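Esterase D (Cellvibrio japonicus, PDB 2W46) is the family 35 carbohydrate-binding module of a plant cell-wall hydrolase, probably an arabinofuranosidase or feruloyl esterase, and binds glucuronate and calcium. Local coordinates at residues C17-T22 / G34-N39; N26-T31 / A95-Q100; L60-A65 / P126-L131. All blocks are in the same frame, centred on the assembly; numbering follows the deposited sequence.

Contact 1. Residues C17-T22 / G34-N39; sequences CRVDGT and GFANTN. With NA (sodium ion), chain D; CA (calcium ion), chain C.
Thr22 and Asn37 face each other as an antiparallel hydrogen-bonded pair, and their backbones give two of the three hydrogen bonds that join 17-22 to 34-39. Asn37 N reaches Thr22 O at 2.8 Å, and Thr22 N returns to Asn37 O at 3.0 Å. Two residues along each segment, beyond the Gly21-Thr38 pair, Asn39 N donates to Asp20 O at 2.8 Å. Between these rungs Gly21 lies opposite Thr38. Its CA approaches Asn37 O to 3.4 Å as a CH···O contact, an intimacy that suits glycine, since a beta carbon would run into the facing strand.

Thr22 and Asn37 lie alongside each other and point the same way; both bond to Asp24, which holds Thr22 OG1 and the amide nitrogen of Asn37. With CG anti to the backbone N (chi1 177°), Asn37 turns OD1 onto the sodium ion at 2.2 Å, while Thr38 adds its carbonyl oxygen and four waters complete six ligands. An asparagine fits here because its two amide atoms can serve a metal and a carboxylate at once. Within 17-22, Arg18 grips Asp20 side-on through NE and NH2, one nitrogen to each carboxylate oxygen.

Apolar contact is slight: the CG2 branch of Val19 meets Ala36 CB at 3.9 Å, two small apolar groups in contact.

At the other end of 34-39, Gly34 O is a calcium ligand. The arrangement is a beta hairpin of strands 21-24 and 35-38 in a beta-sandwich carbohydrate-binding module, and Asn37 and Thr38 belong to its second calcium site, here holding sodium; Asn37 also binds glucuronate in the sugar complex.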
loop_
_atom_site.group_PDB
_atom_site.type_symbol
_atom_site.label_atom_id
_atom_site.label_comp_id
_atom_site.label_asym_id
_atom_site.label_seq_id
_atom_site.Cartn_x
_atom_site.Cartn_y
_atom_site.Cartn_z
ATOM N N CYS A 17 4.730 8.310 -1.556
ATOM C CA CYS A 17 4.261 9.703 -1.555
ATOM C C CYS A 17 3.775 10.284 -0.241
ATOM O O CYS A 17 3.949 11.496 -0.001
ATOM C CB CYS A 17 3.157 9.900 -2.623
ATOM S SG CYS A 17 3.839 9.561 -4.304
ATOM N N ARG A 18 3.087 9.483 0.577
ATOM C CA ARG A 18 2.443 10.047 1.756
ATOM C C ARG A 18 1.913 8.957 2.664
ATOM O O ARG A 18 1.466 7.911 2.216
ATOM C CB ARG A 18 1.239 10.947 1.340
ATOM C CG ARG A 18 0.749 11.879 2.462
ATOM C CD ARG A 18 -0.520 12.672 2.068
ATOM N NE ARG A 18 -1.761 11.925 2.268
ATOM C CZ ARG A 18 -2.638 11.602 1.319
ATOM N NH1 ARG A 18 -2.416 11.929 0.037
ATOM N NH2 ARG A 18 -3.762 10.949 1.661
ATOM N N VAL A 19 1.937 9.230 3.956
ATOM C CA VAL A 19 1.091 8.488 4.875
ATOM C C VAL A 19 0.373 9.552 5.714
ATOM O O VAL A 19 0.975 10.530 6.110
ATOM C CB VAL A 19 1.916 7.527 5.780
ATOM C CG1 VAL A 19 3.116 8.288 6.413
ATOM C CG2 VAL A 19 0.973 6.839 6.861
ATOM N N ASP A 20 -0.917 9.342 5.947
ATOM C CA ASP A 20 -1.687 10.097 6.930
ATOM C C ASP A 20 -1.480 9.349 8.238
ATOM O O ASP A 20 -2.180 8.376 8.534
ATOM C CB ASP A 20 -3.157 10.127 6.544
ATOM C CG ASP A 20 -3.392 10.827 5.219
ATOM O OD1 ASP A 20 -2.824 11.930 4.980
ATOM O OD2 ASP A 20 -4.166 10.264 4.426
ATOM N N GLY A 21 -0.468 9.787 8.977
ATOM C CA GLY A 21 0.033 9.083 10.183
ATOM C C GLY A 21 1.549 9.230 10.231
ATOM O O GLY A 21 2.081 10.307 9.970
ATOM N N THR A 22 2.251 8.136 10.530
ATOM C CA THR A 22 3.707 8.178 10.682
ATOM C C THR A 22 4.365 6.974 10.042
ATOM O O THR A 22 3.684 5.989 9.699
ATOM C CB THR A 22 4.154 8.203 12.155
ATOM O OG1 THR A 22 3.527 7.115 12.854
ATOM C CG2 THR A 22 3.820 9.552 12.800
ATOM N N GLY A 34 11.201 0.959 7.672
ATOM C CA GLY A 34 10.024 1.034 8.545
ATOM C C GLY A 34 8.752 0.462 7.964
ATOM O O GLY A 34 8.781 -0.499 7.184
ATOM N N PHE A 35 7.638 1.022 8.416
ATOM C CA PHE A 35 6.317 0.690 7.876
ATOM C C PHE A 35 5.446 1.915 8.105
ATOM O O PHE A 35 5.717 2.736 9.014
ATOM C CB PHE A 35 5.721 -0.558 8.577
ATOM C CG PHE A 35 5.773 -0.513 10.111
ATOM C CD1 PHE A 35 4.777 0.142 10.868
ATOM C CD2 PHE A 35 6.808 -1.147 10.798
ATOM C CE1 PHE A 35 4.846 0.151 12.308
ATOM C CE2 PHE A 35 6.868 -1.136 12.176
ATOM C CZ PHE A 35 5.899 -0.480 12.931
ATOM N N ALA A 36 4.392 2.045 7.318
ATOM C CA ALA A 36 3.434 3.136 7.525
ATOM C C ALA A 36 2.395 2.726 8.556
ATOM O O ALA A 36 1.805 1.645 8.461
ATOM C CB ALA A 36 2.766 3.486 6.204
ATOM N N ASN A 37 2.179 3.619 9.525
ATOM C CA ASN A 37 1.210 3.471 10.601
ATOM C C ASN A 37 0.201 4.611 10.447
ATOM O O ASN A 37 0.498 5.736 10.793
ATOM C CB ASN A 37 1.942 3.580 11.951
ATOM C CG ASN A 37 1.010 3.517 13.145
ATOM O OD1 ASN A 37 -0.192 3.334 12.992
ATOM N ND2 ASN A 37 1.561 3.663 14.347
ATOM N N THR A 38 -0.978 4.339 9.902
ATOM C CA THR A 38 -1.970 5.384 9.684
ATOM C C THR A 38 -2.579 5.922 10.978
ATOM O O THR A 38 -2.653 5.203 11.993
ATOM C CB THR A 38 -3.133 4.902 8.778
ATOM O OG1 THR A 38 -3.713 3.732 9.336
ATOM C CG2 THR A 38 -2.638 4.579 7.359
ATOM N N ASN A 39 -3.038 7.182 10.935
ATOM C CA ASN A 39 -4.029 7.651 11.913
ATOM C C ASN A 39 -5.172 6.627 12.038
ATOM O O ASN A 39 -5.514 5.956 11.067
ATOM C CB ASN A 39 -4.639 9.005 11.464
ATOM C CG ASN A 39 -3.599 10.106 11.359
ATOM O OD1 ASN A 39 -2.628 10.122 12.105
ATOM N ND2 ASN A 39 -3.804 11.026 10.440
HETATM NA NA NA D . -2.373 2.850 12.840
HETATM CA CA CA C . 8.943 -1.095 4.772
HETATM O O HOH W 1 0.171 6.949 13.328
HETATM O O HOH W 2 -1.593 1.509 10.824
HETATM O O HOH W 3 -4.526 2.643 11.953
HETATM O O HOH W 4 -1.711 0.528 13.693
HETATM O O HOH W 5 -2.903 3.121 15.019
#

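Contact 2. Residues N26-T31 / A95-Q100; sequences NHTGFT and AWTTWQ. With CA (calcium ion), chain C.
His27 and Thr28 run past a type I turn from Ala95 to Thr98 without forming a sheet, the backbones coming nearest where the CA atoms of Thr28 and Thr97 are 5.4 Å apart. The His27 imidazole lies flat against Trp96: Trp96 CB stands over the centre of its face, 3.5 Å from the ring centroid, and the imidazole makes an offset stack with the five-membered ring of the indole, planes 17° apart. A flat imidazole can use a whole face on an aliphatic carbon in this way.

These are loops at one end of the carbohydrate-binding module, where the indole of Trp96 goes on to touch Arg72 and Asn127, which bind glucuronate in the complex, and the 26-31 loop gives Thr31 O to the calcium ion.

Trp99 enters edge first. Its NE1 donates to Thr28 O at 3.0 Å, almost straight (172°), in the ring plane and on a lone pair of the carbonyl, so the one polar atom of a buried indole is satisfied. Gly29 O and Phe30 N lie over one face of that ring, with Phe30 CB on CZ2 at 3.8 Å. Gly29 has a positive phi (99°), and a beta carbon there would run into Trp99 NE1. At the exposed Thr28 and Thr97, OG1 of the former touches CG2 of the latter, and a water joins Thr28 OG1 to Thr97 O.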
loop_
_atom_site.group_PDB
_atom_site.type_symbol
_atom_site.label_atom_id
_atom_site.label_comp_id
_atom_site.label_asym_id
_atom_site.label_seq_id
_atom_site.Cartn_x
_atom_site.Cartn_y
_atom_site.Cartn_z
ATOM N N ASN A 26 8.889 0.198 15.252
ATOM C CA ASN A 26 8.921 -0.305 16.664
ATOM C C ASN A 26 8.318 -1.701 16.859
ATOM O O ASN A 26 8.111 -2.165 18.014
ATOM C CB ASN A 26 8.190 0.675 17.599
ATOM C CG ASN A 26 6.696 0.793 17.275
ATOM O OD1 ASN A 26 6.300 0.742 16.136
ATOM N ND2 ASN A 26 5.870 0.908 18.305
ATOM N N HIS A 27 7.993 -2.344 15.749
ATOM C CA HIS A 27 7.571 -3.753 15.719
ATOM C C HIS A 27 8.514 -4.485 14.750
ATOM O O HIS A 27 8.769 -3.991 13.604
ATOM C CB HIS A 27 6.117 -3.905 15.201
ATOM C CG HIS A 27 5.074 -3.253 16.058
ATOM N ND1 HIS A 27 4.891 -3.570 17.392
ATOM C CD2 HIS A 27 4.118 -2.335 15.756
ATOM C CE1 HIS A 27 3.883 -2.857 17.878
ATOM N NE2 HIS A 27 3.417 -2.077 16.910
ATOM N N THR A 28 9.015 -5.648 15.156
ATOM C CA THR A 28 9.971 -6.397 14.306
ATOM C C THR A 28 9.311 -6.947 13.031
ATOM O O THR A 28 8.092 -7.022 12.961
ATOM C CB THR A 28 10.687 -7.555 15.063
ATOM O OG1 THR A 28 9.716 -8.510 15.542
ATOM C CG2 THR A 28 11.542 -7.007 16.208
ATOM N N GLY A 29 10.125 -7.281 12.024
ATOM C CA GLY A 29 9.666 -8.039 10.845
ATOM C C GLY A 29 9.336 -7.259 9.586
ATOM O O GLY A 29 8.979 -7.856 8.557
ATOM N N PHE A 30 9.459 -5.929 9.630
ATOM C CA PHE A 30 9.259 -5.109 8.431
ATOM C C PHE A 30 10.483 -5.233 7.506
ATOM O O PHE A 30 11.491 -5.871 7.878
ATOM C CB PHE A 30 9.025 -3.645 8.829
ATOM C CG PHE A 30 10.171 -3.021 9.651
ATOM C CD1 PHE A 30 11.278 -2.426 9.015
ATOM C CD2 PHE A 30 10.112 -3.006 11.049
ATOM C CE1 PHE A 30 12.298 -1.863 9.759
ATOM C CE2 PHE A 30 11.120 -2.410 11.818
ATOM C CZ PHE A 30 12.232 -1.853 11.170
ATOM N N THR A 31 10.406 -4.598 6.327
ATOM C CA THR A 31 11.530 -4.519 5.389
ATOM C C THR A 31 11.773 -3.044 5.079
ATOM O O THR A 31 10.911 -2.217 5.350
ATOM C CB THR A 31 11.274 -5.330 4.073
ATOM O OG1 THR A 31 10.060 -4.917 3.457
ATOM C CG2 THR A 31 11.138 -6.831 4.376
ATOM N N ALA A 95 -0.696 -10.705 15.334
ATOM C CA ALA A 95 0.280 -9.921 16.122
ATOM C C ALA A 95 0.870 -8.809 15.271
ATOM O O ALA A 95 0.944 -8.933 14.032
ATOM C CB ALA A 95 1.430 -10.840 16.672
ATOM N N TRP A 96 1.310 -7.726 15.929
ATOM C CA TRP A 96 1.937 -6.590 15.235
ATOM C C TRP A 96 3.330 -6.957 14.675
ATOM O O TRP A 96 3.931 -6.193 13.929
ATOM C CB TRP A 96 2.053 -5.383 16.213
ATOM C CG TRP A 96 0.709 -4.802 16.520
ATOM C CD1 TRP A 96 0.028 -4.818 17.726
ATOM C CD2 TRP A 96 -0.153 -4.166 15.573
ATOM N NE1 TRP A 96 -1.213 -4.219 17.562
ATOM C CE2 TRP A 96 -1.337 -3.810 16.249
ATOM C CE3 TRP A 96 -0.029 -3.865 14.198
ATOM C CZ2 TRP A 96 -2.415 -3.142 15.592
ATOM C CZ3 TRP A 96 -1.083 -3.181 13.557
ATOM C CH2 TRP A 96 -2.267 -2.839 14.268
ATOM N N THR A 97 3.834 -8.127 15.067
ATOM C CA THR A 97 5.130 -8.655 14.622
ATOM C C THR A 97 4.976 -9.719 13.522
ATOM O O THR A 97 5.968 -10.260 13.022
ATOM C CB THR A 97 5.877 -9.300 15.810
ATOM O OG1 THR A 97 4.969 -10.108 16.564
ATOM C CG2 THR A 97 6.432 -8.249 16.724
ATOM N N THR A 98 3.743 -10.058 13.171
ATOM C CA THR A 98 3.480 -11.013 12.094
ATOM C C THR A 98 2.955 -10.283 10.883
ATOM O O THR A 98 1.994 -9.513 10.990
ATOM C CB THR A 98 2.448 -12.078 12.501
ATOM O OG1 THR A 98 2.988 -12.896 13.548
ATOM C CG2 THR A 98 2.057 -12.950 11.317
ATOM N N TRP A 99 3.583 -10.525 9.728
ATOM C CA TRP A 99 3.278 -9.783 8.510
ATOM C C TRP A 99 2.716 -10.782 7.532
ATOM O O TRP A 99 3.132 -11.919 7.522
ATOM C CB TRP A 99 4.550 -9.128 7.915
ATOM C CG TRP A 99 5.169 -8.189 8.866
ATOM C CD1 TRP A 99 5.964 -8.509 9.939
ATOM C CD2 TRP A 99 4.979 -6.755 8.923
ATOM N NE1 TRP A 99 6.291 -7.368 10.639
ATOM C CE2 TRP A 99 5.701 -6.285 10.044
ATOM C CE3 TRP A 99 4.259 -5.838 8.143
ATOM C CZ2 TRP A 99 5.754 -4.927 10.401
ATOM C CZ3 TRP A 99 4.307 -4.460 8.493
ATOM C CH2 TRP A 99 5.053 -4.026 9.609
ATOM N N GLN A 100 1.741 -10.369 6.740
ATOM C CA GLN A 100 1.217 -11.235 5.695
ATOM C C GLN A 100 1.099 -10.376 4.449
ATOM O O GLN A 100 1.418 -9.200 4.492
ATOM C CB GLN A 100 -0.146 -11.831 6.089
ATOM C CG GLN A 100 -0.140 -12.628 7.365
ATOM C CD GLN A 100 0.582 -13.941 7.337
ATOM O OE1 GLN A 100 0.762 -14.576 8.409
ATOM N NE2 GLN A 100 0.988 -14.389 6.148
HETATM CA CA CA C . 8.943 -1.095 4.772
HETATM O O HOH W 6 8.824 -9.914 13.532
#

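Contact 3. Residues L60-A65 / P126-L131; sequences LTIRYA and PNIDSL. With CA (calcium ion), chain C.
Arg63 and Asp129 lie side by side, pointing the same way from neighbouring antiparallel strands. From CB, 3.6 Å from Ser130 OG, the arginine leaves with CG anti to the backbone N (chi1 -173°) and stays extended as far as NE. CG passes beside Asp129 CB, CD comes within 3.5 Å of Asp129 OD2, and NH1 at the tip closes a salt bridge to the same oxygen at 2.7 Å. That oxygen meets the edge of the guanidinium, whereas NH1 reaches it from above the carboxylate plane, the two planes being 68° apart. Arginine suits the place because its long chain carries a guanidinium to the carboxylate, and NH1 can give a second N-H to Gly29 O.

Strands 60-65 and 127-131 are neighbours in a four-stranded sheet of the beta-sandwich. A beta bulge shifts their register between Arg63 and Tyr64, so that Asp129 N bonds to Arg63 O while Ser130 O receives Arg63 N. Beyond it, Ala65 and Asn127, a glucuronate-binding residue, exchange two backbone hydrogen bonds. Asp129 gives its backbone O, at 2.4 Å, and OD1 to the calcium ion; OD2, on the arginine, probably also takes a hydrogen bond from Thr31 OG1.

On the largely apolar face of Ile62, its CG2 meets Ile128 CD1, and Leu131 CD1 touches Leu60 CB and Ile62 CG1, 3.9 Å from each. Tyr64 CD1 rests on Pro126 CB at 3.8 Å.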
loop_
_atom_site.group_PDB
_atom_site.type_symbol
_atom_site.label_atom_id
_atom_site.label_comp_id
_atom_site.label_asym_id
_atom_site.label_seq_id
_atom_site.Cartn_x
_atom_site.Cartn_y
_atom_site.Cartn_z
ATOM N N LEU A 60 -0.631 -6.326 -7.603
ATOM C CA LEU A 60 -0.109 -5.564 -6.478
ATOM C C LEU A 60 -0.082 -6.468 -5.264
ATOM O O LEU A 60 -1.050 -7.188 -4.988
ATOM C CB LEU A 60 -0.976 -4.326 -6.168
ATOM C CG LEU A 60 -1.304 -3.316 -7.270
ATOM C CD1 LEU A 60 -1.997 -2.051 -6.672
ATOM C CD2 LEU A 60 -0.049 -2.969 -8.088
ATOM N N THR A 61 1.031 -6.438 -4.538
ATOM C CA THR A 61 1.137 -7.188 -3.309
ATOM C C THR A 61 1.455 -6.222 -2.157
ATOM O O THR A 61 2.471 -5.484 -2.197
ATOM C CB THR A 61 2.262 -8.210 -3.396
ATOM O OG1 THR A 61 2.048 -9.054 -4.521
ATOM C CG2 THR A 61 2.318 -9.096 -2.112
ATOM N N ILE A 62 0.599 -6.247 -1.137
ATOM C CA ILE A 62 0.736 -5.320 -0.021
ATOM C C ILE A 62 1.142 -6.166 1.175
ATOM O O ILE A 62 0.381 -7.031 1.596
ATOM C CB ILE A 62 -0.620 -4.605 0.315
ATOM C CG1 ILE A 62 -1.064 -3.708 -0.853
ATOM C CG2 ILE A 62 -0.486 -3.762 1.636
ATOM C CD1 ILE A 62 -2.582 -3.560 -0.912
ATOM N N ARG A 63 2.306 -5.897 1.743
ATOM C CA ARG A 63 2.727 -6.633 2.925
ATOM C C ARG A 63 2.303 -5.823 4.145
ATOM O O ARG A 63 2.520 -4.590 4.195
ATOM C CB ARG A 63 4.234 -6.829 2.887
ATOM C CG ARG A 63 4.772 -7.729 3.989
ATOM C CD ARG A 63 6.218 -8.247 3.652
ATOM N NE ARG A 63 6.688 -9.213 4.656
ATOM C CZ ARG A 63 7.327 -8.892 5.786
ATOM N NH1 ARG A 63 7.633 -7.633 6.064
ATOM N NH2 ARG A 63 7.681 -9.859 6.644
ATOM N N TYR A 64 1.696 -6.482 5.129
ATOM C CA TYR A 64 1.038 -5.700 6.216
ATOM C C TYR A 64 1.022 -6.473 7.541
ATOM O O TYR A 64 1.127 -7.700 7.538
ATOM C CB TYR A 64 -0.431 -5.333 5.792
ATOM C CG TYR A 64 -1.363 -6.521 5.764
ATOM C CD1 TYR A 64 -2.152 -6.826 6.865
ATOM C CD2 TYR A 64 -1.408 -7.399 4.656
ATOM C CE1 TYR A 64 -2.974 -7.959 6.887
ATOM C CE2 TYR A 64 -2.229 -8.522 4.667
ATOM C CZ TYR A 64 -3.036 -8.774 5.783
ATOM O OH TYR A 64 -3.866 -9.870 5.850
ATOM N N ALA A 65 0.918 -5.757 8.676
ATOM C CA ALA A 65 0.690 -6.412 9.971
ATOM C C ALA A 65 -0.585 -5.867 10.564
ATOM O O ALA A 65 -0.839 -4.671 10.463
ATOM C CB ALA A 65 1.887 -6.194 10.948
ATOM N N PRO A 126 -4.170 -1.496 8.564
ATOM C CA PRO A 126 -3.130 -2.223 9.305
ATOM C C PRO A 126 -1.816 -1.456 9.047
ATOM O O PRO A 126 -1.794 -0.532 8.227
ATOM C CB PRO A 126 -3.090 -3.562 8.602
ATOM C CG PRO A 126 -3.615 -3.299 7.213
ATOM C CD PRO A 126 -4.629 -2.206 7.359
ATOM N N ASN A 127 -0.736 -1.815 9.724
ATOM C CA ASN A 127 0.581 -1.253 9.398
ATOM C C ASN A 127 1.041 -1.760 8.034
ATOM O O ASN A 127 0.964 -2.972 7.744
ATOM C CB ASN A 127 1.593 -1.631 10.481
ATOM C CG ASN A 127 1.256 -0.998 11.853
ATOM O OD1 ASN A 127 1.733 -1.462 12.918
ATOM N ND2 ASN A 127 0.459 0.084 11.834
ATOM N N ILE A 128 1.532 -0.859 7.200
ATOM C CA ILE A 128 1.808 -1.235 5.807
ATOM C C ILE A 128 3.315 -1.201 5.568
ATOM O O ILE A 128 3.937 -0.144 5.639
ATOM C CB ILE A 128 1.107 -0.277 4.780
ATOM C CG1 ILE A 128 -0.439 -0.185 4.981
ATOM C CG2 ILE A 128 1.491 -0.666 3.381
ATOM C CD1 ILE A 128 -1.184 -1.485 4.890
ATOM N N ASP A 129 3.897 -2.374 5.331
ATOM C CA ASP A 129 5.357 -2.491 5.158
ATOM C C ASP A 129 5.825 -2.031 3.766
ATOM O O ASP A 129 6.819 -1.296 3.628
ATOM C CB ASP A 129 5.773 -3.951 5.369
ATOM C CG ASP A 129 7.295 -4.170 5.215
ATOM O OD1 ASP A 129 8.096 -3.289 5.604
ATOM O OD2 ASP A 129 7.690 -5.252 4.759
ATOM N N SER A 130 5.149 -2.503 2.723
ATOM C CA SER A 130 5.644 -2.279 1.354
ATOM C C SER A 130 4.535 -2.549 0.321
ATOM O O SER A 130 3.504 -3.193 0.637
ATOM C CB SER A 130 6.828 -3.210 1.094
ATOM O OG SER A 130 6.454 -4.595 1.233
ATOM N N LEU A 131 4.742 -2.030 -0.892
ATOM C CA LEU A 131 3.911 -2.366 -2.055
ATOM C C LEU A 131 4.826 -2.943 -3.134
ATOM O O LEU A 131 5.840 -2.334 -3.478
ATOM C CB LEU A 131 3.215 -1.118 -2.630
ATOM C CG LEU A 131 2.401 -1.339 -3.908
ATOM C CD1 LEU A 131 1.183 -2.221 -3.618
ATOM C CD2 LEU A 131 1.925 0.036 -4.478
HETATM CA CA CA C . 8.943 -1.095 4.772
HETATM O O HOH W 7 4.903 -6.013 -0.830
#

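Overall arrangement
Contact 3 is the core of the three, a sheet pairing near the centre of the chain; contact 1 is a partly buried hairpin and contact 2 a surface meeting of a loop with the 95-98 turn and the buried Trp99. Backbone bonds dominate contacts 1 and 3, whereas contact 2 relies on aromatic rings and a single indole N-H. All three supply ligands to one calcium ion, through Gly34, Thr31 and Asp129. Contacts 2 and 3 share a sheet, as strands 56-65 and 99-108 are neighbours, while the backbone of Ala36 in contact 1 bonds to that of Ile128 in contact 3. Phe35 packs against Trp99 and Phe30 of contact 2, and Asn127 lies close to both Asn37 and Trp96.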